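Local structure of F-actin-capping protein subunit alpha (Plasmodium berghei, 7A0H) at the interface of chains A and B. The protein caps actin filaments as an asymmetric homodimer, probably binding their fast-growing barbed ends and blocking subunit exchange there. Residues are numbered along the deposited sequence; one frame, centred on the assembly and turned at random. Chains: chain A/B, F-actin-capping protein subunit alpha.

The interface of chains A and B. Residues chain A 269-270, 272, 276, 282-283; chain B 269-270, 273-274, 277.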
loop_
_atom_site.group_PDB
_atom_site.type_symbol
_atom_site.label_atom_id
_atom_site.label_comp_id
_atom_site.label_asym_id
_atom_site.label_seq_id
_atom_site.Cartn_x
_atom_site.Cartn_y
_atom_site.Cartn_z
ATOM N N ILE A 269 6.149 8.553 -16.434
ATOM C CA ILE A 269 6.024 7.368 -17.271
ATOM C C ILE A 269 6.359 6.105 -16.499
ATOM O O ILE A 269 6.903 6.133 -15.390
ATOM C CB ILE A 269 6.932 7.500 -18.503
ATOM C CG1 ILE A 269 8.372 7.294 -18.054
ATOM C CG2 ILE A 269 6.719 8.932 -19.087
ATOM C CD1 ILE A 269 9.363 7.211 -19.150
ATOM N N ALA A 270 5.955 4.978 -17.075
ATOM C CA ALA A 270 6.292 3.686 -16.492
ATOM C C ALA A 270 7.744 3.341 -16.833
ATOM O O ALA A 270 8.145 3.409 -18.002
ATOM C CB ALA A 270 5.332 2.630 -17.009
ATOM N N THR A 272 10.619 1.149 -17.949
ATOM C CA THR A 272 10.782 -0.118 -18.662
ATOM C C THR A 272 12.204 -0.670 -18.531
ATOM O O THR A 272 12.645 -1.434 -19.383
ATOM C CB THR A 272 10.395 -0.034 -20.138
ATOM O OG1 THR A 272 9.089 0.540 -20.261
ATOM C CG2 THR A 272 10.335 -1.456 -20.740
ATOM N N LEU A 276 12.941 -4.554 -13.244
ATOM C CA LEU A 276 11.751 -3.917 -12.697
ATOM C C LEU A 276 11.303 -4.530 -11.378
ATOM O O LEU A 276 10.954 -3.816 -10.420
ATOM C CB LEU A 276 10.611 -4.014 -13.705
ATOM C CG LEU A 276 10.628 -3.063 -14.888
ATOM C CD1 LEU A 276 9.238 -2.897 -15.459
ATOM C CD2 LEU A 276 11.156 -1.756 -14.453
ATOM N N LYS A 282 9.278 2.052 -10.200
ATOM C CA LYS A 282 8.553 1.572 -11.367
ATOM C C LYS A 282 7.871 2.704 -12.107
ATOM O O LYS A 282 7.547 2.573 -13.294
ATOM C CB LYS A 282 7.544 0.500 -10.951
ATOM C CG LYS A 282 8.229 -0.789 -10.390
ATOM C CD LYS A 282 7.185 -1.785 -9.984
ATOM C CE LYS A 282 7.828 -3.122 -9.472
ATOM N NZ LYS A 282 8.913 -2.888 -8.446
ATOM N N ILE A 283 7.672 3.823 -11.424
ATOM C CA ILE A 283 7.111 5.030 -11.987
ATOM C C ILE A 283 8.169 6.095 -11.889
ATOM O O ILE A 283 8.757 6.258 -10.811
ATOM C CB ILE A 283 5.833 5.459 -11.262
ATOM C CG1 ILE A 283 4.791 4.355 -11.454
ATOM C CG2 ILE A 283 5.416 6.805 -11.745
ATOM C CD1 ILE A 283 3.541 4.572 -10.677
ATOM N N ILE B 269 4.113 -5.388 -15.452
ATOM C CA ILE B 269 4.457 -4.314 -14.549
ATOM C C ILE B 269 4.258 -2.981 -15.245
ATOM O O ILE B 269 3.480 -2.137 -14.795
ATOM C CB ILE B 269 5.894 -4.498 -14.053
ATOM C CG1 ILE B 269 5.980 -5.733 -13.145
ATOM C CG2 ILE B 269 6.358 -3.281 -13.333
ATOM C CD1 ILE B 269 7.379 -6.130 -12.800
ATOM N N ALA B 270 4.857 -2.836 -16.421
ATOM C CA ALA B 270 4.811 -1.579 -17.127
ATOM C C ALA B 270 3.386 -1.224 -17.458
ATOM O O ALA B 270 3.002 -0.045 -17.402
ATOM C CB ALA B 270 5.637 -1.662 -18.406
ATOM N N SER B 273 1.925 -0.000 -13.968
ATOM C CA SER B 273 2.531 1.280 -13.688
ATOM C C SER B 273 1.903 2.355 -14.539
ATOM O O SER B 273 1.575 3.454 -14.059
ATOM C CB SER B 273 4.011 1.187 -13.968
ATOM O OG SER B 273 4.679 0.346 -13.079
ATOM N N SER B 274 1.620 2.011 -15.779
ATOM C CA SER B 274 1.079 2.977 -16.704
ATOM C C SER B 274 -0.372 3.282 -16.376
ATOM O O SER B 274 -0.821 4.409 -16.577
ATOM C CB SER B 274 1.237 2.432 -18.121
ATOM O OG SER B 274 0.793 3.388 -19.052
ATOM N N ILE B 277 -0.318 5.686 -13.395
ATOM C CA ILE B 277 -0.105 7.064 -13.820
ATOM C C ILE B 277 -1.378 7.620 -14.420
ATOM O O ILE B 277 -1.828 8.700 -14.059
ATOM C CB ILE B 277 1.071 7.159 -14.804
ATOM C CG1 ILE B 277 2.385 6.783 -14.113
ATOM C CG2 ILE B 277 1.130 8.540 -15.419
ATOM C CD1 ILE B 277 3.446 6.337 -15.124
#
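The short strands 268-270 and 283-285 of chain A, with the 3-10 turn 276-278 between them in sequence, lie on one flank of the long chain B helix 243-281, bringing A:Ala270, A:Leu276, A:Lys282 and A:Ile283 against B:Ile269, B:Ala270, B:Ser273 and B:Ile277. In chain A the equivalent segment breaks at 266 and turns into strand 268-270, so the same sequence is helix on one side and extended on the other, in keeping with an asymmetric homodimer. The patch is held by apolar packing, with no polar bond crossing it. A:Ala270 points its methyl CB at the helix, 3.6 Å from B:Ser273 CB and equally near the carbonyl O of B:Ala270. B:Ile269 sends its CG2 branch, anti to the backbone N, towards A:Leu276 CD1 at 3.6 Å; the two side chains run past each other in opposite senses. The same CG2 touches the aliphatic stem of A:Lys282, 3.8 Å from CD. That lysine is extended until it bends at chi4 (49°), and its amine NZ turns back to the A:Leu276 carbonyl O at 3.0 Å, a bond within chain A that ties the loop residue ahead of strand 283-285 to the 3-10 turn. One helical turn after B:Ser273, the side chain of B:Ile277 passes that of A:Ile283 head to tail, its CG1 3.8 Å from A:Ile283 CG2, while its CD1 tip reaches the backbone of strand 268-270, 3.5 Å from A:Ala270 N.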